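Local coordinates for protein erythrocyte binding antigen 140 (Plasmodium falciparum, PDB 4GF2) that probably binds a receptor on the host red-cell surface through a pair of Duffy-binding-like domains, of the kind that serve parasite attachment and invasion, at residues A[33-38]-A[230-235]; A[316-321]-A[376-381]; A[523-528]-A[586-591]. The protein carries 3 engineered substitutions. One frame throughout, in Å; residues are numbered along the deposited sequence.

All three contacts lie in a chain built of two Duffy-binding-like domains, and each sets a helix against a segment of another kind: a strand of the two-stranded hairpin in contact 1, irregular loops in contacts 2 and 3. Contacts 1 and 2 are partly buried and include a disulfide cysteine; contact 3 is mostly buried, though E586 is exposed. No direct hydrogen bond crosses any of them. Contact 1 is apolar, contact 2 adds a bridging water and an aromatic pair, and contact 3 turns on a carbonyl oxygen and a proline. Contacts 2 and 3 have centres about 31 Å apart; contact 1 lies on the opposite side of the chain's centre.

Contact 1: A[33-38]-A[230-235]; sequences TVCVPD and KTQMEV
The two-stranded antiparallel hairpin of a Duffy-binding-like domain rests here on one of its long helices: strand 33-37 passes helix 213-242 with their short axes 8.1 Å apart and crossing at -110°. V235 carries the contact. Its CB points toward the strand and lies near C35 SG. From there CG1, anti to the backbone N (chi1 165°), reaches in between the strand's backbone and the cysteine, with CG1 of V235 3.6 Å from T33 O and 3.9 Å from V34 CA. The other branch, CG2, turns to the threonine methyl, and the two side chains cross at about a right angle. T33 presents that methyl because its CG2 is anti to its own N. Q232, one turn earlier on the helix, gives C35 a looser neighbour through its aliphatic CG, while its amide OE1 is taken by W183 of helix 175-202. C35 is tied by a disulfide to C25 on the partner strand 23-27, so the sulfur facing the helix belongs to the covalent cross-link of the hairpin. No hydrogen bond joins the two segments; from the helix segment, the atom nearest that sulfur is V235 CG1, 3.7 Å from C35 SG.

Contact 2: A[316-321]-A[376-381]; sequences CNYKSN and AQLLKY
In the second Duffy-binding-like domain, the irregular loop that follows helix 308-314 lies along helix 361-382 and is fixed at its start by the disulfide C316-C349. L378 is the centre of the contact. Its CB points toward the loop and its two methyls divide the work: CD1 comes within 3.3 Å of N317 O, while CD2 packs on the backbone of Y318, 3.7 Å from Y318 CA. K319 crosses L378 at about a right angle. A bend at chi2 (-60°) brings its aliphatic CE to 3.6 Å from L378 CB and sends NZ on to a salt bridge with E375 and a hydrogen bond to T347 O, so the lysine offers carbon here and charge beyond. One water joins the two backbones, accepting from K319 N at 2.9 Å and donating to L378 O at 2.9 Å. A turn further along the helix, Y318 CE1 stands over one face of the Y381 ring, offset toward that ring's rim, and Y318 CD1 is 3.6 Å from Y381 CD2. The two rings meet obliquely, with planes at 54° and centroids 5.0 Å apart. Around this pair I306 touches both tyrosines, L311 of helix 308-314 packs on L378 and C316, and L379 turns to helix 388-407 through I394, I395 and S398.

Contact 3: A[523-528]-A[586-591]; sequences SEYKKW and EAPNEY. Engineered in segment 586-591: A587 (natural residue Ser).
An irregular segment, 586-591, approaches helix 518-548 most closely where K526 and E586 bring their CA atoms to 4.7 Å, and then runs on to Y591, the N-cap residue of the short helix 592-595. The contact thus fastens the loop before that helix to the long helix of the second Duffy-binding-like domain. Y525 has its CG anti to the backbone N (chi1 -176°), which swings the ring out toward the loop. One ring edge meets E586 O nearly in plane, with CD2 of Y525 3.6 Å from that oxygen. Further out, the tyrosine reaches toward P588 tip to tip: Y525 CE2 lies 3.5 Å from P588 CD, and Y525 OH 3.9 Å from P588 CG. Between E586 and P588 in the chain comes A587, an engineered residue, whose CA is 4.0 Å from Y525 CE2 while its CB points away from the helix segment and touches E592 and C595 of helix 592-595. K526, on the outer part of the contact, is extended beyond CG and crosses E586 obliquely. K526 NZ remains 5.5 Å from E586 OE1, so the opposite charges are near without touching and any attraction between them is probably modest. What K526 does place against the loop is aliphatic: its CG lies 3.1 Å from E586 O, the same carbonyl oxygen that meets the tyrosine edge, and 3.9 Å from E586 CB.

Contact 1: A[33-38]-A[230-235]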
ATOM      1  N   THR A  33      -5.246   3.437  28.764  1.00 73.11           N
ATOM      2  CA  THR A  33      -4.310   2.583  28.038  1.00 69.38           C
ATOM      3  C   THR A  33      -2.910   2.670  28.644  1.00 64.24           C
ATOM      4  O   THR A  33      -2.429   3.755  28.968  1.00 64.27           O
ATOM      5  CB  THR A  33      -4.232   2.967  26.546  1.00 71.12           C
ATOM      6  OG1 THR A  33      -5.474   2.669  25.903  1.00 75.40           O
ATOM      7  CG2 THR A  33      -3.121   2.198  25.846  1.00 67.39           C
ATOM      8  N   VAL A  34      -2.271   1.514  28.801  1.00 60.26           N
ATOM      9  CA  VAL A  34      -0.877   1.446  29.227  1.00 56.50           C
ATOM     10  C   VAL A  34      -0.123   0.421  28.387  1.00 54.15           C
ATOM     11  O   VAL A  34      -0.718  -0.521  27.866  1.00 54.61           O
ATOM     12  CB  VAL A  34      -0.742   1.054  30.717  1.00 55.18           C
ATOM     13  CG1 VAL A  34      -1.258   2.164  31.616  1.00 58.35           C
ATOM     14  CG2 VAL A  34      -1.469  -0.255  30.999  1.00 55.86           C
ATOM     15  N   CYS A  35       1.189   0.616  28.261  1.00 52.04           N
ATOM     16  CA  CYS A  35       2.046  -0.308  27.530  1.00 52.05           C
ATOM     17  C   CYS A  35       3.057  -0.933  28.477  1.00 48.22           C
ATOM     18  O   CYS A  35       3.930  -0.247  29.011  1.00 45.90           O
ATOM     19  CB  CYS A  35       2.781   0.415  26.401  1.00 54.99           C
ATOM     20  SG  CYS A  35       1.706   1.037  25.092  1.00 85.16           S
ATOM     21  N   VAL A  36       2.939  -2.241  28.671  1.00 47.91           N
ATOM     22  CA  VAL A  36       3.795  -2.967  29.592  1.00 46.72           C
ATOM     23  C   VAL A  36       4.805  -3.824  28.833  1.00 46.87           C
ATOM     24  O   VAL A  36       4.465  -4.452  27.832  1.00 49.19           O
ATOM     25  CB  VAL A  36       2.955  -3.875  30.502  1.00 46.70           C
ATOM     26  CG1 VAL A  36       3.838  -4.578  31.516  1.00 46.30           C
ATOM     27  CG2 VAL A  36       1.879  -3.063  31.201  1.00 46.34           C
ATOM     28  N   PRO A  37       6.058  -3.852  29.304  1.00 44.48           N
ATOM     29  CA  PRO A  37       7.053  -4.711  28.657  1.00 42.85           C
ATOM     30  C   PRO A  37       6.861  -6.173  29.046  1.00 41.43           C
ATOM     31  O   PRO A  37       6.502  -6.469  30.185  1.00 39.99           O
ATOM     32  CB  PRO A  37       8.379  -4.176  29.203  1.00 40.89           C
ATOM     33  CG  PRO A  37       8.035  -3.609  30.534  1.00 39.91           C
ATOM     34  CD  PRO A  37       6.631  -3.081  30.423  1.00 42.59           C
ATOM     35  N   ASP A  38       7.091  -7.078  28.105  1.00 42.60           N
ATOM     36  CA  ASP A  38       6.927  -8.498  28.379  1.00 44.73           C
ATOM     37  C   ASP A  38       7.842  -8.914  29.533  1.00 40.25           C
ATOM     38  O   ASP A  38       7.531  -9.837  30.289  1.00 38.62           O
ATOM     39  CB  ASP A  38       7.231  -9.316  27.124  1.00 51.02           C
ATOM     40  CG  ASP A  38       6.536 -10.661  27.125  1.00 56.23           C
ATOM     41  OD1 ASP A  38       5.484 -10.781  27.784  1.00 57.34           O
ATOM     42  OD2 ASP A  38       7.036 -11.595  26.463  1.00 59.02           O
ATOM     43  N   LYS A 230       5.118   4.000  17.109  1.00 50.45           N
ATOM     44  CA  LYS A 230       4.627   5.360  17.296  1.00 53.25           C
ATOM     45  C   LYS A 230       3.423   5.416  18.237  1.00 57.99           C
ATOM     46  O   LYS A 230       3.324   6.318  19.068  1.00 62.50           O
ATOM     47  CB  LYS A 230       4.273   6.015  15.962  1.00 53.91           C
ATOM     48  CG  LYS A 230       3.626   7.383  16.137  1.00 56.73           C
ATOM     49  CD  LYS A 230       3.507   8.136  14.825  1.00 59.84           C
ATOM     50  CE  LYS A 230       2.891   9.512  15.037  1.00 65.34           C
ATOM     51  NZ  LYS A 230       2.891  10.329  13.793  1.00 67.97           N
ATOM     52  N   THR A 231       2.507   4.462  18.107  1.00 58.18           N
ATOM     53  CA  THR A 231       1.345   4.428  18.985  1.00 58.69           C
ATOM     54  C   THR A 231       1.806   4.121  20.409  1.00 56.90           C
ATOM     55  O   THR A 231       1.302   4.700  21.370  1.00 59.33           O
ATOM     56  CB  THR A 231       0.286   3.390  18.527  1.00 62.69           C
ATOM     57  OG1 THR A 231       0.792   2.062  18.698  1.00 63.42           O
ATOM     58  CG2 THR A 231      -0.093   3.605  17.063  1.00 60.64           C
ATOM     59  N   GLN A 232       2.783   3.227  20.533  1.00 53.84           N
ATOM     60  CA  GLN A 232       3.313   2.851  21.840  1.00 52.66           C
ATOM     61  C   GLN A 232       3.906   4.056  22.556  1.00 53.98           C
ATOM     62  O   GLN A 232       3.591   4.312  23.720  1.00 58.19           O
ATOM     63  CB  GLN A 232       4.374   1.754  21.701  1.00 50.83           C
ATOM     64  CG  GLN A 232       3.801   0.361  21.479  1.00 51.98           C
ATOM     65  CD  GLN A 232       4.878  -0.705  21.351  1.00 52.16           C
ATOM     66  OE1 GLN A 232       6.072  -0.402  21.336  1.00 52.73           O
ATOM     67  NE2 GLN A 232       4.457  -1.961  21.261  1.00 52.72           N
ATOM     68  N   MET A 233       4.759   4.801  21.861  1.00 51.61           N
ATOM     69  CA  MET A 233       5.420   5.937  22.481  1.00 50.78           C
ATOM     70  C   MET A 233       4.404   7.009  22.856  1.00 53.76           C
ATOM     71  O   MET A 233       4.547   7.669  23.881  1.00 54.84           O
ATOM     72  CB  MET A 233       6.496   6.522  21.567  1.00 50.04           C
ATOM     73  CG  MET A 233       7.582   7.277  22.331  1.00 50.59           C
ATOM     74  SD  MET A 233       8.805   8.068  21.270  1.00 75.82           S
ATOM     75  CE  MET A 233       7.844   9.405  20.584  1.00145.28           C
ATOM     76  N   GLU A 234       3.376   7.179  22.034  1.00 55.70           N
ATOM     77  CA  GLU A 234       2.318   8.133  22.349  1.00 59.90           C
ATOM     78  C   GLU A 234       1.743   7.815  23.725  1.00 62.14           C
ATOM     79  O   GLU A 234       1.685   8.680  24.595  1.00 64.79           O
ATOM     80  CB  GLU A 234       1.217   8.100  21.288  1.00 61.85           C
ATOM     81  CG  GLU A 234       1.603   8.772  19.980  1.00 64.91           C
ATOM     82  CD  GLU A 234       0.557   8.586  18.896  1.00 71.13           C
ATOM     83  OE1 GLU A 234      -0.558   8.122  19.216  1.00 75.91           O
ATOM     84  OE2 GLU A 234       0.850   8.903  17.724  1.00 71.89           O
ATOM     85  N   VAL A 235       1.332   6.568  23.921  1.00 60.86           N
ATOM     86  CA  VAL A 235       0.799   6.138  25.206  1.00 59.45           C
ATOM     87  C   VAL A 235       1.766   6.482  26.332  1.00 60.59           C
ATOM     88  O   VAL A 235       1.419   7.197  27.269  1.00 63.56           O
ATOM     89  CB  VAL A 235       0.549   4.621  25.221  1.00 53.68           C
ATOM     90  CG1 VAL A 235       0.363   4.118  26.652  1.00 52.95           C
ATOM     91  CG2 VAL A 235      -0.655   4.278  24.359  1.00 53.51           C
TER

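Contact 2: A[316-321]-A[376-381]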
ATOM      1  N   CYS A 316       6.157  -1.929 -20.325  1.00 49.55           N
ATOM      2  CA  CYS A 316       5.476  -1.336 -21.470  1.00 48.64           C
ATOM      3  C   CYS A 316       6.462  -0.631 -22.398  1.00 50.53           C
ATOM      4  O   CYS A 316       7.620  -0.426 -22.049  1.00 50.40           O
ATOM      5  CB  CYS A 316       4.409  -0.352 -20.998  1.00 46.37           C
ATOM      6  SG  CYS A 316       3.068  -1.124 -20.085  1.00 46.16           S
ATOM      7  N   ASN A 317       5.990  -0.254 -23.580  1.00 52.76           N
ATOM      8  CA  ASN A 317       6.834   0.411 -24.558  1.00 58.63           C
ATOM      9  C   ASN A 317       6.032   1.461 -25.317  1.00 60.54           C
ATOM     10  O   ASN A 317       4.806   1.506 -25.218  1.00 57.88           O
ATOM     11  CB  ASN A 317       7.418  -0.616 -25.529  1.00 62.49           C
ATOM     12  CG  ASN A 317       8.601  -0.076 -26.313  1.00 67.81           C
ATOM     13  OD1 ASN A 317       9.433   0.660 -25.782  1.00 65.89           O
ATOM     14  ND2 ASN A 317       8.678  -0.439 -27.587  1.00 73.47           N
ATOM     15  N   TYR A 318       6.733   2.311 -26.066  1.00 64.39           N
ATOM     16  CA  TYR A 318       6.092   3.325 -26.897  1.00 65.09           C
ATOM     17  C   TYR A 318       5.072   2.694 -27.838  1.00 61.09           C
ATOM     18  O   TYR A 318       5.258   1.568 -28.295  1.00 60.72           O
ATOM     19  CB  TYR A 318       7.140   4.074 -27.720  1.00 71.40           C
ATOM     20  CG  TYR A 318       8.090   4.925 -26.905  1.00 75.47           C
ATOM     21  CD1 TYR A 318       7.745   6.216 -26.524  1.00 76.21           C
ATOM     22  CD2 TYR A 318       9.338   4.446 -26.528  1.00 79.16           C
ATOM     23  CE1 TYR A 318       8.612   7.001 -25.785  1.00 78.81           C
ATOM     24  CE2 TYR A 318      10.212   5.224 -25.789  1.00 81.76           C
ATOM     25  CZ  TYR A 318       9.843   6.500 -25.421  1.00 81.95           C
ATOM     26  OH  TYR A 318      10.708   7.279 -24.685  1.00 84.76           O
ATOM     27  N   LYS A 319       3.996   3.422 -28.123  1.00 57.85           N
ATOM     28  CA  LYS A 319       3.042   2.993 -29.138  1.00 56.14           C
ATOM     29  C   LYS A 319       3.763   3.039 -30.474  1.00 63.22           C
ATOM     30  O   LYS A 319       4.346   4.063 -30.829  1.00 64.83           O
ATOM     31  CB  LYS A 319       1.816   3.910 -29.176  1.00 51.36           C
ATOM     32  CG  LYS A 319       1.178   4.182 -27.821  1.00 45.46           C
ATOM     33  CD  LYS A 319       0.694   2.917 -27.152  1.00 40.81           C
ATOM     34  CE  LYS A 319       0.113   3.221 -25.782  1.00 38.86           C
ATOM     35  NZ  LYS A 319      -0.429   2.012 -25.107  1.00 37.58           N
ATOM     36  N   SER A 320       3.744   1.933 -31.210  1.00 68.14           N
ATOM     37  CA  SER A 320       4.477   1.852 -32.469  1.00 76.82           C
ATOM     38  C   SER A 320       3.883   2.790 -33.510  1.00 78.32           C
ATOM     39  O   SER A 320       2.678   3.046 -33.517  1.00 75.26           O
ATOM     40  CB  SER A 320       4.473   0.421 -33.004  1.00 82.26           C
ATOM     41  OG  SER A 320       3.173   0.040 -33.412  1.00 83.48           O
ATOM     42  N   ASN A 321       4.742   3.305 -34.384  1.00 83.02           N
ATOM     43  CA  ASN A 321       4.309   4.188 -35.459  1.00 86.18           C
ATOM     44  C   ASN A 321       3.436   3.442 -36.459  1.00 86.09           C
ATOM     45  O   ASN A 321       2.590   4.037 -37.126  1.00 84.99           O
ATOM     46  CB  ASN A 321       5.522   4.795 -36.163  1.00 92.58           C
ATOM     47  CG  ASN A 321       6.424   5.554 -35.210  1.00 94.55           C
ATOM     48  OD1 ASN A 321       5.983   6.027 -34.163  1.00 92.40           O
ATOM     49  ND2 ASN A 321       7.699   5.675 -35.570  1.00 99.21           N
ATOM     50  N   ALA A 376      -1.090   6.972 -20.074  1.00 44.25           N
ATOM     51  CA  ALA A 376      -1.342   8.381 -20.359  1.00 47.78           C
ATOM     52  C   ALA A 376      -0.151   9.002 -21.072  1.00 49.23           C
ATOM     53  O   ALA A 376      -0.308   9.663 -22.097  1.00 50.75           O
ATOM     54  CB  ALA A 376      -1.648   9.140 -19.080  1.00 49.58           C
ATOM     55  N   GLN A 377       1.041   8.785 -20.529  1.00 48.63           N
ATOM     56  CA  GLN A 377       2.249   9.344 -21.120  1.00 50.59           C
ATOM     57  C   GLN A 377       2.442   8.832 -22.544  1.00 48.16           C
ATOM     58  O   GLN A 377       2.704   9.610 -23.458  1.00 48.98           O
ATOM     59  CB  GLN A 377       3.474   8.991 -20.281  1.00 51.10           C
ATOM     60  CG  GLN A 377       3.615   9.783 -18.997  1.00 52.06           C
ATOM     61  CD  GLN A 377       4.839   9.362 -18.206  1.00 49.77           C
ATOM     62  OE1 GLN A 377       5.173   8.179 -18.155  1.00 46.34           O
ATOM     63  NE2 GLN A 377       5.522  10.329 -17.601  1.00 52.21           N
ATOM     64  N   LEU A 378       2.315   7.521 -22.723  1.00 44.96           N
ATOM     65  CA  LEU A 378       2.495   6.909 -24.034  1.00 45.99           C
ATOM     66  C   LEU A 378       1.502   7.453 -25.046  1.00 47.17           C
ATOM     67  O   LEU A 378       1.860   7.729 -26.191  1.00 48.26           O
ATOM     68  CB  LEU A 378       2.349   5.398 -23.939  1.00 45.48           C
ATOM     69  CG  LEU A 378       3.454   4.717 -23.148  1.00 47.59           C
ATOM     70  CD1 LEU A 378       3.135   3.251 -22.966  1.00 48.15           C
ATOM     71  CD2 LEU A 378       4.773   4.897 -23.857  1.00 49.03           C
ATOM     72  N   LEU A 379       0.252   7.598 -24.619  1.00 47.94           N
ATOM     73  CA  LEU A 379      -0.777   8.184 -25.465  1.00 52.15           C
ATOM     74  C   LEU A 379      -0.422   9.626 -25.794  1.00 58.86           C
ATOM     75  O   LEU A 379      -0.469  10.038 -26.951  1.00 64.14           O
ATOM     76  CB  LEU A 379      -2.140   8.124 -24.777  1.00 50.58           C
ATOM     77  CG  LEU A 379      -2.789   6.739 -24.699  1.00 47.17           C
ATOM     78  CD1 LEU A 379      -4.044   6.799 -23.851  1.00 47.95           C
ATOM     79  CD2 LEU A 379      -3.107   6.205 -26.088  1.00 46.54           C
ATOM     80  N   LYS A 380      -0.064  10.392 -24.769  1.00 58.44           N
ATOM     81  CA  LYS A 380       0.311  11.785 -24.962  1.00 59.67           C
ATOM     82  C   LYS A 380       1.451  11.892 -25.964  1.00 60.50           C
ATOM     83  O   LYS A 380       1.466  12.789 -26.805  1.00 63.30           O
ATOM     84  CB  LYS A 380       0.723  12.422 -23.635  1.00 58.77           C
ATOM     85  CG  LYS A 380       1.239  13.850 -23.760  1.00 61.72           C
ATOM     86  CD  LYS A 380       0.221  14.763 -24.424  1.00 63.31           C
ATOM     87  CE  LYS A 380       0.711  16.203 -24.485  1.00 66.56           C
ATOM     88  NZ  LYS A 380       0.822  16.818 -23.134  1.00 66.15           N
ATOM     89  N   TYR A 381       2.401  10.967 -25.874  1.00 59.21           N
ATOM     90  CA  TYR A 381       3.560  10.985 -26.755  1.00 63.54           C
ATOM     91  C   TYR A 381       3.166  10.655 -28.191  1.00 66.91           C
ATOM     92  O   TYR A 381       3.698  11.232 -29.139  1.00 74.48           O
ATOM     93  CB  TYR A 381       4.619   9.998 -26.266  1.00 63.48           C
ATOM     94  CG  TYR A 381       5.861   9.983 -27.126  1.00 68.64           C
ATOM     95  CD1 TYR A 381       6.831  10.968 -26.997  1.00 73.39           C
ATOM     96  CD2 TYR A 381       6.062   8.986 -28.072  1.00 69.36           C
ATOM     97  CE1 TYR A 381       7.968  10.960 -27.784  1.00 76.39           C
ATOM     98  CE2 TYR A 381       7.194   8.970 -28.862  1.00 72.49           C
ATOM     99  CZ  TYR A 381       8.143   9.959 -28.716  1.00 75.44           C
ATOM    100  OH  TYR A 381       9.272   9.944 -29.501  1.00 78.00           O
TER
HETATM  101  O   HOH W   1       4.074   6.080 -26.982  1.00 57.76           O

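Contact 3: A[523-528]-A[586-591]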
ATOM      1  N   SER A 523      -6.040   0.673 -55.930  1.00 90.84           N
ATOM      2  CA  SER A 523      -6.117  -0.711 -55.482  1.00 90.60           C
ATOM      3  C   SER A 523      -6.026  -0.790 -53.964  1.00 89.77           C
ATOM      4  O   SER A 523      -6.828  -1.466 -53.318  1.00 87.20           O
ATOM      5  CB  SER A 523      -4.996  -1.536 -56.113  1.00 91.84           C
ATOM      6  OG  SER A 523      -4.984  -2.856 -55.600  1.00 90.08           O
ATOM      7  N   GLU A 524      -5.043  -0.095 -53.400  1.00 93.06           N
ATOM      8  CA  GLU A 524      -4.825  -0.108 -51.960  1.00 93.23           C
ATOM      9  C   GLU A 524      -6.041   0.431 -51.219  1.00 84.25           C
ATOM     10  O   GLU A 524      -6.371  -0.041 -50.131  1.00 78.99           O
ATOM     11  CB  GLU A 524      -3.585   0.711 -51.599  1.00103.93           C
ATOM     12  CG  GLU A 524      -2.285   0.130 -52.137  1.00115.33           C
ATOM     13  CD  GLU A 524      -1.084   1.011 -51.844  1.00123.69           C
ATOM     14  OE1 GLU A 524      -1.099   1.715 -50.812  1.00124.29           O
ATOM     15  OE2 GLU A 524      -0.128   1.002 -52.650  1.00129.25           O
ATOM     16  N   TYR A 525      -6.710   1.418 -51.808  1.00 83.15           N
ATOM     17  CA  TYR A 525      -7.888   2.003 -51.178  1.00 79.81           C
ATOM     18  C   TYR A 525      -9.049   1.017 -51.174  1.00 81.73           C
ATOM     19  O   TYR A 525      -9.784   0.921 -50.191  1.00 79.66           O
ATOM     20  CB  TYR A 525      -8.312   3.288 -51.884  1.00 78.12           C
ATOM     21  CG  TYR A 525      -9.478   3.976 -51.209  1.00 75.43           C
ATOM     22  CD1 TYR A 525      -9.274   4.831 -50.137  1.00 74.69           C
ATOM     23  CD2 TYR A 525     -10.780   3.761 -51.636  1.00 77.07           C
ATOM     24  CE1 TYR A 525     -10.334   5.459 -49.511  1.00 75.27           C
ATOM     25  CE2 TYR A 525     -11.848   4.385 -51.017  1.00 77.65           C
ATOM     26  CZ  TYR A 525     -11.618   5.233 -49.953  1.00 76.15           C
ATOM     27  OH  TYR A 525     -12.674   5.860 -49.328  1.00 75.22           O
ATOM     28  N   LYS A 526      -9.211   0.292 -52.277  1.00 86.78           N
ATOM     29  CA  LYS A 526     -10.269  -0.705 -52.393  1.00 89.07           C
ATOM     30  C   LYS A 526     -10.152  -1.735 -51.276  1.00 83.55           C
ATOM     31  O   LYS A 526     -11.141  -2.077 -50.628  1.00 80.62           O
ATOM     32  CB  LYS A 526     -10.204  -1.398 -53.758  1.00 97.01           C
ATOM     33  CG  LYS A 526     -10.521  -0.483 -54.929  1.00103.05           C
ATOM     34  CD  LYS A 526     -10.234  -1.145 -56.272  1.00106.37           C
ATOM     35  CE  LYS A 526     -10.527  -0.203 -57.434  1.00107.77           C
ATOM     36  NZ  LYS A 526     -10.215  -0.819 -58.753  1.00109.13           N
ATOM     37  N   LYS A 527      -8.935  -2.224 -51.054  1.00 82.08           N
ATOM     38  CA  LYS A 527      -8.680  -3.182 -49.987  1.00 78.06           C
ATOM     39  C   LYS A 527      -9.082  -2.587 -48.645  1.00 72.45           C
ATOM     40  O   LYS A 527      -9.735  -3.241 -47.834  1.00 70.79           O
ATOM     41  CB  LYS A 527      -7.201  -3.565 -49.953  1.00 80.48           C
ATOM     42  CG  LYS A 527      -6.727  -4.341 -51.169  1.00 87.37           C
ATOM     43  CD  LYS A 527      -7.299  -5.749 -51.189  1.00 92.50           C
ATOM     44  CE  LYS A 527      -6.804  -6.535 -52.393  1.00100.12           C
ATOM     45  NZ  LYS A 527      -5.325  -6.717 -52.384  1.00103.60           N
ATOM     46  N   TRP A 528      -8.687  -1.338 -48.419  1.00 69.89           N
ATOM     47  CA  TRP A 528      -8.950  -0.679 -47.146  1.00 65.91           C
ATOM     48  C   TRP A 528     -10.446  -0.525 -46.909  1.00 66.13           C
ATOM     49  O   TRP A 528     -10.963  -0.940 -45.873  1.00 66.53           O
ATOM     50  CB  TRP A 528      -8.270   0.693 -47.089  1.00 65.22           C
ATOM     51  CG  TRP A 528      -8.474   1.394 -45.775  1.00 63.06           C
ATOM     52  CD1 TRP A 528      -7.836   1.127 -44.597  1.00 61.45           C
ATOM     53  CD2 TRP A 528      -9.382   2.472 -45.503  1.00 64.20           C
ATOM     54  NE1 TRP A 528      -8.291   1.970 -43.612  1.00 61.09           N
ATOM     55  CE2 TRP A 528      -9.237   2.804 -44.141  1.00 63.37           C
ATOM     56  CE3 TRP A 528     -10.300   3.185 -46.279  1.00 66.45           C
ATOM     57  CZ2 TRP A 528      -9.977   3.821 -43.539  1.00 64.46           C
ATOM     58  CZ3 TRP A 528     -11.034   4.195 -45.677  1.00 67.29           C
ATOM     59  CH2 TRP A 528     -10.868   4.503 -44.322  1.00 66.19           C
ATOM     60  N   GLU A 586     -15.862   1.212 -53.593  1.00105.43           N
ATOM     61  CA  GLU A 586     -14.480   0.813 -53.812  1.00108.40           C
ATOM     62  C   GLU A 586     -13.612   2.016 -54.185  1.00109.16           C
ATOM     63  O   GLU A 586     -12.386   1.919 -54.238  1.00108.70           O
ATOM     64  CB  GLU A 586     -14.419  -0.272 -54.887  1.00114.99           C
ATOM     65  CG  GLU A 586     -14.817  -1.649 -54.369  1.00117.02           C
ATOM     66  CD  GLU A 586     -15.100  -2.643 -55.479  1.00122.40           C
ATOM     67  OE1 GLU A 586     -15.140  -2.226 -56.656  1.00127.52           O
ATOM     68  OE2 GLU A 586     -15.286  -3.839 -55.171  1.00121.51           O
ATOM     69  N   ALA A 587     -14.259   3.151 -54.438  1.00110.14           N
ATOM     70  CA  ALA A 587     -13.556   4.411 -54.648  1.00109.36           C
ATOM     71  C   ALA A 587     -14.496   5.570 -54.324  1.00110.33           C
ATOM     72  O   ALA A 587     -15.699   5.477 -54.570  1.00112.71           O
ATOM     73  CB  ALA A 587     -13.065   4.510 -56.083  1.00111.42           C
ATOM     74  N   PRO A 588     -13.957   6.662 -53.759  1.00109.35           N
ATOM     75  CA  PRO A 588     -14.801   7.823 -53.451  1.00112.96           C
ATOM     76  C   PRO A 588     -15.562   8.302 -54.683  1.00122.51           C
ATOM     77  O   PRO A 588     -15.009   8.274 -55.783  1.00127.08           O
ATOM     78  CB  PRO A 588     -13.791   8.883 -53.004  1.00110.82           C
ATOM     79  CG  PRO A 588     -12.605   8.114 -52.538  1.00106.73           C
ATOM     80  CD  PRO A 588     -12.546   6.897 -53.408  1.00106.71           C
ATOM     81  N   ASN A 589     -16.807   8.734 -54.505  1.00126.18           N
ATOM     82  CA  ASN A 589     -17.642   9.144 -55.632  1.00132.40           C
ATOM     83  C   ASN A 589     -17.004  10.266 -56.452  1.00134.76           C
ATOM     84  O   ASN A 589     -17.214  10.357 -57.662  1.00140.83           O
ATOM     85  CB  ASN A 589     -19.025   9.581 -55.142  1.00135.73           C
ATOM     86  CG  ASN A 589     -20.031   9.703 -56.273  1.00142.10           C
ATOM     87  OD1 ASN A 589     -19.941   8.996 -57.277  1.00143.78           O
ATOM     88  ND2 ASN A 589     -20.993  10.604 -56.115  1.00145.89           N
ATOM     89  N   GLU A 590     -16.230  11.119 -55.789  1.00128.76           N
ATOM     90  CA  GLU A 590     -15.541  12.215 -56.466  1.00126.16           C
ATOM     91  C   GLU A 590     -14.338  11.702 -57.257  1.00119.68           C
ATOM     92  O   GLU A 590     -13.895  12.344 -58.210  1.00121.84           O
ATOM     93  CB  GLU A 590     -15.091  13.276 -55.456  1.00125.47           C
ATOM     94  CG  GLU A 590     -14.170  12.750 -54.358  1.00119.92           C
ATOM     95  CD  GLU A 590     -14.889  12.514 -53.041  1.00115.57           C
ATOM     96  OE1 GLU A 590     -15.533  11.454 -52.895  1.00113.71           O
ATOM     97  OE2 GLU A 590     -14.810  13.388 -52.153  1.00114.10           O
ATOM     98  N   TYR A 591     -13.815  10.548 -56.853  1.00112.02           N
ATOM     99  CA  TYR A 591     -12.684   9.930 -57.536  1.00110.00           C
ATOM    100  C   TYR A 591     -13.075   8.610 -58.191  1.00110.20           C
ATOM    101  O   TYR A 591     -12.214   7.794 -58.518  1.00108.04           O
ATOM    102  CB  TYR A 591     -11.536   9.695 -56.555  1.00104.76           C
ATOM    103  CG  TYR A 591     -10.793  10.953 -56.187  1.00104.78           C
ATOM    104  CD1 TYR A 591      -9.791  11.450 -57.008  1.00107.00           C
ATOM    105  CD2 TYR A 591     -11.091  11.646 -55.022  1.00102.96           C
ATOM    106  CE1 TYR A 591      -9.108  12.600 -56.680  1.00108.25           C
ATOM    107  CE2 TYR A 591     -10.412  12.798 -54.686  1.00104.09           C
ATOM    108  CZ  TYR A 591      -9.422  13.269 -55.520  1.00107.31           C
ATOM    109  OH  TYR A 591      -8.739  14.415 -55.195  1.00110.50           O
TER